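Local coordinates for protein BIM1 (Saccharomyces cerevisiae, PDB 2QJX), which binds microtubules, including their plus ends, and is represented here by its calponin-homology domain, at residues 81-86 with 102-107; 25-28 with 32-35. All coordinates share one frame; numbering follows the deposited sequence.

Overall arrangement
The chain forms an all-helical calponin-homology domain, and the two contacts follow one another along it without nesting or crossing. Contact 2 comes first. It closes a short loop inside the connection between helix 12-23 and helix 37-47, where residues 25-28 fold back on 32-35 with three residues between them. Contact 1 closes a longer loop. It joins residues 81-86, which follow helix 62-78, to residues 102-107 in helix 95-112, and the intervening residues include helix 87-90. Their centres lie about 17 Å apart. They still meet: Leu-102 CD2 packs 4.3 Å from Cys-33 SG, so helix 95-112 reaches the 3-10 segment 32-35.

Contact 1: residues 81-86 with 102-107; sequences IEKTVY and LQWLKK
Lys-83 lies with its aliphatic chain flat over one face of the Trp-104 indole. The contact belongs to the all-helical calponin-homology fold, where the loop after helix 62-78 runs past helix 95-112. The lysine covers much of the ring. Lys-83 CB stands over the rim of the six-membered ring, 3.4 Å from Trp-104 CZ2. Lys-83 CG sits above the middle of the Trp-104 indole, 3.5 Å from its plane. Lys-83 CD makes a CH-pi contact with the five-membered ring of Trp-104, 3.4 Å from CD to the ring centroid and nearly on its normal. Lys-83 CE ends near Trp-104 CG. The two side chains pass each other in opposite directions. The Lys-83 chain bends twice. Chi2 (78°) lays the middle methylenes along the indole, and chi4 (74°) turns the ammonium back toward its own loop. There Lys-83 NZ donates to Thr-84 O at 2.8 Å, and a weaker bond reaches Thr-84 OG1. Cation-pi attraction is at most weak, since Lys-83 NZ is 5.2 Å from the centroid of the Trp-104 five-membered ring. The face contact is therefore made chiefly by methylenes.

Trp-104 points CG away from its backbone N (chi1 177°), which carries the indole out from the helix to the loop. His-108, one turn on, stacks with the indole. Ile-81 also touches His-108, and both Ile-81 and Lys-83 pack on Phe-76. The loop thus packs between helix 62-78 and helix 95-112. Replacing Trp-104 with an alanine would probably leave the Lys-83 methylenes without their flat surface and His-108 without its stacking partner. At the far end of the indole, Ile-81 CG2 lies 3.9 Å from Trp-104 CH2.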
ATOM      1  N   ILE A  81      14.626  -3.781   2.129  1.00 21.10           N
ATOM      2  CA  ILE A  81      14.282  -2.871   1.040  1.00 22.96           C
ATOM      3  C   ILE A  81      14.886  -1.512   1.396  1.00 23.89           C
ATOM      4  O   ILE A  81      14.554  -0.932   2.429  1.00 24.48           O
ATOM      5  CB  ILE A  81      12.743  -2.739   0.885  1.00 23.31           C
ATOM      6  CG1 ILE A  81      12.106  -4.132   0.781  1.00 23.69           C
ATOM      7  CG2 ILE A  81      12.405  -1.912  -0.345  1.00 23.33           C
ATOM      8  CD1 ILE A  81      12.713  -5.017  -0.298  1.00 27.01           C
ATOM      9  N   GLU A  82      15.774  -1.012   0.542  1.00 24.49           N
ATOM     10  CA  GLU A  82      16.450   0.259   0.800  1.00 25.77           C
ATOM     11  C   GLU A  82      15.658   1.523   0.456  1.00 24.05           C
ATOM     12  O   GLU A  82      15.964   2.605   0.965  1.00 24.36           O
ATOM     13  CB  GLU A  82      17.804   0.264   0.079  1.00 28.93           C
ATOM     14  CG  GLU A  82      18.782  -0.770   0.638  1.00 35.87           C
ATOM     15  CD  GLU A  82      19.992  -0.992  -0.249  1.00 39.91           C
ATOM     16  OE1 GLU A  82      20.681  -0.006  -0.586  1.00 43.03           O
ATOM     17  OE2 GLU A  82      20.260  -2.160  -0.608  1.00 42.92           O
ATOM     18  N   LYS A  83      14.640   1.385  -0.390  1.00 22.42           N
ATOM     19  CA  LYS A  83      13.796   2.513  -0.796  1.00 22.68           C
ATOM     20  C   LYS A  83      13.337   3.335   0.403  1.00 23.79           C
ATOM     21  O   LYS A  83      12.960   2.774   1.430  1.00 24.09           O
ATOM     22  CB  LYS A  83      12.558   2.001  -1.537  1.00 23.15           C
ATOM     23  CG  LYS A  83      11.500   3.075  -1.810  1.00 23.76           C
ATOM     24  CD  LYS A  83      11.885   3.953  -2.993  1.00 24.02           C
ATOM     25  CE  LYS A  83      10.858   5.057  -3.233  1.00 25.46           C
ATOM     26  NZ  LYS A  83      10.951   6.144  -2.212  1.00 24.71           N
ATOM     27  N   THR A  84      13.356   4.661   0.265  1.00 23.76           N
ATOM     28  CA  THR A  84      12.939   5.554   1.344  1.00 24.24           C
ATOM     29  C   THR A  84      11.419   5.648   1.467  1.00 25.22           C
ATOM     30  O   THR A  84      10.691   5.505   0.481  1.00 25.37           O
ATOM     31  CB  THR A  84      13.477   6.993   1.140  1.00 25.27           C
ATOM     32  OG1 THR A  84      13.002   7.508  -0.112  1.00 26.63           O
ATOM     33  CG2 THR A  84      14.999   7.011   1.161  1.00 24.20           C
ATOM     34  N   VAL A  85      10.953   5.893   2.688  1.00 24.10           N
ATOM     35  CA  VAL A  85       9.530   6.032   2.968  1.00 26.37           C
ATOM     36  C   VAL A  85       9.353   7.219   3.911  1.00 27.67           C
ATOM     37  O   VAL A  85       9.566   7.101   5.115  1.00 29.18           O
ATOM     38  CB  VAL A  85       8.962   4.772   3.658  1.00 26.06           C
ATOM     39  CG1 VAL A  85       7.454   4.888   3.781  1.00 26.34           C
ATOM     40  CG2 VAL A  85       9.342   3.528   2.876  1.00 24.04           C
ATOM     41  N   TYR A  86       8.968   8.364   3.360  1.00 28.65           N
ATOM     42  CA  TYR A  86       8.781   9.565   4.167  1.00 30.50           C
ATOM     43  C   TYR A  86       7.338   9.654   4.646  1.00 28.19           C
ATOM     44  O   TYR A  86       6.507  10.318   4.031  1.00 29.85           O
ATOM     45  CB  TYR A  86       9.134  10.804   3.346  1.00 32.71           C
ATOM     46  CG  TYR A  86      10.447  10.689   2.604  1.00 36.60           C
ATOM     47  CD1 TYR A  86      11.643  10.449   3.283  1.00 37.92           C
ATOM     48  CD2 TYR A  86      10.495  10.836   1.222  1.00 38.52           C
ATOM     49  CE1 TYR A  86      12.858  10.363   2.596  1.00 38.72           C
ATOM     50  CE2 TYR A  86      11.702  10.754   0.526  1.00 40.35           C
ATOM     51  CZ  TYR A  86      12.877  10.520   1.217  1.00 40.08           C
ATOM     52  OH  TYR A  86      14.067  10.459   0.522  1.00 40.28           O
ATOM     53  N   LEU A 102       3.413   5.550  -5.040  1.00 15.15           N
ATOM     54  CA  LEU A 102       2.643   4.513  -5.719  1.00 15.32           C
ATOM     55  C   LEU A 102       3.329   4.119  -7.026  1.00 16.15           C
ATOM     56  O   LEU A 102       3.323   2.946  -7.410  1.00 15.08           O
ATOM     57  CB  LEU A 102       1.219   4.993  -6.004  1.00 15.94           C
ATOM     58  CG  LEU A 102       0.282   3.962  -6.638  1.00 17.00           C
ATOM     59  CD1 LEU A 102       0.156   2.740  -5.725  1.00 17.17           C
ATOM     60  CD2 LEU A 102      -1.082   4.590  -6.882  1.00 18.46           C
ATOM     61  N   GLN A 103       3.923   5.094  -7.713  1.00 15.97           N
ATOM     62  CA  GLN A 103       4.621   4.795  -8.959  1.00 17.97           C
ATOM     63  C   GLN A 103       5.759   3.828  -8.666  1.00 19.00           C
ATOM     64  O   GLN A 103       5.937   2.846  -9.382  1.00 17.89           O
ATOM     65  CB  GLN A 103       5.180   6.066  -9.604  1.00 19.15           C
ATOM     66  CG  GLN A 103       4.115   7.063 -10.035  1.00 21.24           C
ATOM     67  CD  GLN A 103       4.706   8.326 -10.637  1.00 21.85           C
ATOM     68  OE1 GLN A 103       5.665   8.887 -10.111  1.00 22.61           O
ATOM     69  NE2 GLN A 103       4.123   8.786 -11.737  1.00 23.98           N
ATOM     70  N   TRP A 104       6.526   4.096  -7.613  1.00 17.98           N
ATOM     71  CA  TRP A 104       7.630   3.206  -7.268  1.00 18.81           C
ATOM     72  C   TRP A 104       7.119   1.830  -6.843  1.00 17.45           C
ATOM     73  O   TRP A 104       7.694   0.803  -7.213  1.00 17.71           O
ATOM     74  CB  TRP A 104       8.478   3.781  -6.134  1.00 18.95           C
ATOM     75  CG  TRP A 104       9.576   2.835  -5.714  1.00 19.50           C
ATOM     76  CD1 TRP A 104      10.817   2.712  -6.275  1.00 19.57           C
ATOM     77  CD2 TRP A 104       9.499   1.831  -4.691  1.00 19.01           C
ATOM     78  NE1 TRP A 104      11.517   1.696  -5.665  1.00 19.90           N
ATOM     79  CE2 TRP A 104      10.731   1.137  -4.691  1.00 21.12           C
ATOM     80  CE3 TRP A 104       8.507   1.449  -3.777  1.00 21.19           C
ATOM     81  CZ2 TRP A 104      10.998   0.080  -3.809  1.00 21.38           C
ATOM     82  CZ3 TRP A 104       8.774   0.395  -2.899  1.00 20.96           C
ATOM     83  CH2 TRP A 104      10.012  -0.274  -2.924  1.00 21.62           C
ATOM     84  N   LEU A 105       6.048   1.804  -6.057  1.00 16.02           N
ATOM     85  CA  LEU A 105       5.500   0.532  -5.607  1.00 16.67           C
ATOM     86  C   LEU A 105       5.091  -0.341  -6.782  1.00 16.92           C
ATOM     87  O   LEU A 105       5.353  -1.549  -6.793  1.00 15.40           O
ATOM     88  CB  LEU A 105       4.301   0.760  -4.683  1.00 18.16           C
ATOM     89  CG  LEU A 105       4.669   1.144  -3.249  1.00 18.58           C
ATOM     90  CD1 LEU A 105       3.425   1.568  -2.488  1.00 19.77           C
ATOM     91  CD2 LEU A 105       5.326  -0.041  -2.562  1.00 19.53           C
ATOM     92  N   LYS A 106       4.449   0.258  -7.776  1.00 15.93           N
ATOM     93  CA  LYS A 106       4.032  -0.518  -8.933  1.00 18.71           C
ATOM     94  C   LYS A 106       5.245  -1.160  -9.599  1.00 18.99           C
ATOM     95  O   LYS A 106       5.184  -2.306 -10.042  1.00 19.81           O
ATOM     96  CB  LYS A 106       3.293   0.355  -9.950  1.00 18.84           C
ATOM     97  CG  LYS A 106       2.817  -0.458 -11.150  1.00 21.26           C
ATOM     98  CD  LYS A 106       2.050   0.359 -12.160  1.00 23.71           C
ATOM     99  CE  LYS A 106       1.532  -0.547 -13.268  1.00 22.97           C
ATOM    100  NZ  LYS A 106       0.797   0.206 -14.311  1.00 23.67           N
ATOM    101  N   LYS A 107       6.348  -0.422  -9.662  1.00 20.57           N
ATOM    102  CA  LYS A 107       7.569  -0.935 -10.280  1.00 20.45           C
ATOM    103  C   LYS A 107       8.130  -2.082  -9.459  1.00 20.41           C
ATOM    104  O   LYS A 107       8.605  -3.080 -10.011  1.00 19.88           O
ATOM    105  CB  LYS A 107       8.611   0.180 -10.409  1.00 22.04           C
ATOM    106  CG  LYS A 107       8.324   1.179 -11.533  1.00 27.09           C
ATOM    107  CD  LYS A 107       6.851   1.558 -11.549  1.00 30.69           C
ATOM    108  CE  LYS A 107       6.561   2.831 -12.334  1.00 30.38           C
ATOM    109  NZ  LYS A 107       5.132   3.214 -12.151  1.00 26.82           N
TER

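Contact 2: residues 25-28 with 32-35; sequences LNYK and ECGT
Glu-32 reaches back along the Tyr-27 ring and accepts a hydrogen bond from the next backbone amide. Lys-28 N donates to Glu-32 OE2 at 2.7 Å, with an angle of 157° at the hydrogen. It meets the syn side of the oxygen, 33° out of the carboxylate plane. Glu-32 CG is anti to the carbonyl carbon (chi1 -66°) and the chain runs extended beyond it, which carries the carboxylate to Lys-28 N. Glu-32 CB lies over one face of the Tyr-27 ring in a CH-pi contact, 4.1 Å from CB to the ring centroid. Leu-25 CD1 lies over the opposite face, toward its rim. Cys-33 SG comes in at the ring edge, 3.9 Å from Tyr-27 CE2, as a sulfur-aromatic contact. One water links Tyr-27 OH and Thr-35 OG1, at 2.8 Å from each.

Further out, Asn-20 OD1 accepts from Tyr-27 N. The ring also packs on Leu-19 and Ala-38, so this calponin-homology connection, with 32-35 in 3-10 form, meets helices 12-23 and 37-47. Glu-32 OE2 takes a second amide, Lys-29 N. Two consecutive backbone N-H groups therefore grip one oxygen, which is consistent with an ionised Glu-32 carboxylate.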
ATOM      1  N   LEU A  25     -10.203  -2.540  -4.982  1.00 15.10           N
ATOM      2  CA  LEU A  25     -10.507  -1.328  -4.237  1.00 13.49           C
ATOM      3  C   LEU A  25     -11.346  -0.425  -5.130  1.00 15.25           C
ATOM      4  O   LEU A  25     -11.543  -0.718  -6.313  1.00 12.14           O
ATOM      5  CB  LEU A  25      -9.219  -0.607  -3.828  1.00 13.15           C
ATOM      6  CG  LEU A  25      -8.317  -1.359  -2.846  1.00 13.04           C
ATOM      7  CD1 LEU A  25      -7.066  -0.541  -2.549  1.00 13.88           C
ATOM      8  CD2 LEU A  25      -9.095  -1.637  -1.570  1.00 16.06           C
ATOM      9  N   ASN A  26     -11.850   0.661  -4.558  1.00 15.60           N
ATOM     10  CA  ASN A  26     -12.667   1.604  -5.308  1.00 16.76           C
ATOM     11  C   ASN A  26     -12.200   3.025  -5.022  1.00 18.46           C
ATOM     12  O   ASN A  26     -13.005   3.912  -4.723  1.00 19.38           O
ATOM     13  CB  ASN A  26     -14.144   1.435  -4.927  1.00 17.55           C
ATOM     14  CG  ASN A  26     -15.072   2.211  -5.836  1.00 18.82           C
ATOM     15  OD1 ASN A  26     -14.811   2.350  -7.031  1.00 20.79           O
ATOM     16  ND2 ASN A  26     -16.174   2.709  -5.279  1.00 19.32           N
ATOM     17  N   TYR A  27     -10.888   3.238  -5.106  1.00 15.87           N
ATOM     18  CA  TYR A  27     -10.318   4.561  -4.863  1.00 16.22           C
ATOM     19  C   TYR A  27     -10.630   5.487  -6.035  1.00 18.29           C
ATOM     20  O   TYR A  27     -10.650   5.054  -7.186  1.00 14.99           O
ATOM     21  CB  TYR A  27      -8.797   4.463  -4.686  1.00 15.05           C
ATOM     22  CG  TYR A  27      -8.317   3.935  -3.341  1.00 13.41           C
ATOM     23  CD1 TYR A  27      -9.187   3.300  -2.450  1.00 12.61           C
ATOM     24  CD2 TYR A  27      -6.976   4.048  -2.979  1.00 11.96           C
ATOM     25  CE1 TYR A  27      -8.725   2.785  -1.224  1.00 11.94           C
ATOM     26  CE2 TYR A  27      -6.504   3.538  -1.763  1.00 12.76           C
ATOM     27  CZ  TYR A  27      -7.380   2.912  -0.896  1.00 13.20           C
ATOM     28  OH  TYR A  27      -6.895   2.409   0.294  1.00 12.63           O
ATOM     29  N   LYS A  28     -10.869   6.764  -5.744  1.00 20.35           N
ATOM     30  CA  LYS A  28     -11.169   7.733  -6.796  1.00 21.87           C
ATOM     31  C   LYS A  28     -10.026   8.728  -6.963  1.00 22.01           C
ATOM     32  O   LYS A  28      -9.865   9.338  -8.023  1.00 22.40           O
ATOM     33  CB  LYS A  28     -12.458   8.494  -6.469  1.00 23.58           C
ATOM     34  CG  LYS A  28     -13.685   7.620  -6.297  1.00 22.34           C
ATOM     35  CD  LYS A  28     -13.956   6.774  -7.523  1.00 25.07           C
ATOM     36  CE  LYS A  28     -15.222   5.952  -7.353  1.00 26.95           C
ATOM     37  NZ  LYS A  28     -15.417   4.995  -8.473  1.00 27.40           N
ATOM     38  N   GLU A  32      -6.101   9.185  -1.541  1.00 15.92           N
ATOM     39  CA  GLU A  32      -6.635   8.156  -0.651  1.00 15.90           C
ATOM     40  C   GLU A  32      -5.582   7.138  -0.235  1.00 15.79           C
ATOM     41  O   GLU A  32      -5.751   6.435   0.757  1.00 15.19           O
ATOM     42  CB  GLU A  32      -7.816   7.441  -1.310  1.00 18.33           C
ATOM     43  CG  GLU A  32      -9.028   8.344  -1.518  1.00 20.16           C
ATOM     44  CD  GLU A  32     -10.135   7.668  -2.295  1.00 20.45           C
ATOM     45  OE1 GLU A  32     -10.717   6.687  -1.780  1.00 21.93           O
ATOM     46  OE2 GLU A  32     -10.421   8.116  -3.425  1.00 18.76           O
ATOM     47  N   CYS A  33      -4.496   7.052  -0.995  1.00 14.20           N
ATOM     48  CA  CYS A  33      -3.430   6.116  -0.652  1.00 15.72           C
ATOM     49  C   CYS A  33      -2.625   6.622   0.535  1.00 14.70           C
ATOM     50  O   CYS A  33      -1.786   5.910   1.081  1.00 15.52           O
ATOM     51  CB  CYS A  33      -2.497   5.907  -1.842  1.00 15.18           C
ATOM     52  SG  CYS A  33      -3.256   5.023  -3.202  1.00 16.46           S
ATOM     53  N   GLY A  34      -2.886   7.860   0.936  1.00 14.22           N
ATOM     54  CA  GLY A  34      -2.159   8.423   2.056  1.00 13.30           C
ATOM     55  C   GLY A  34      -2.366   7.699   3.375  1.00 13.25           C
ATOM     56  O   GLY A  34      -1.558   7.864   4.288  1.00 12.57           O
ATOM     57  N   THR A  35      -3.426   6.892   3.483  1.00 13.85           N
ATOM     58  CA  THR A  35      -3.704   6.180   4.734  1.00 12.68           C
ATOM     59  C   THR A  35      -2.716   5.050   4.968  1.00 12.88           C
ATOM     60  O   THR A  35      -2.633   4.513   6.070  1.00 11.11           O
ATOM     61  CB  THR A  35      -5.129   5.579   4.770  1.00 14.10           C
ATOM     62  OG1 THR A  35      -5.200   4.447   3.891  1.00 14.63           O
ATOM     63  CG2 THR A  35      -6.158   6.615   4.343  1.00 14.94           C
TER
HETATM   64  O   HOH W   1      -4.509   3.269   1.453  1.00 14.96           O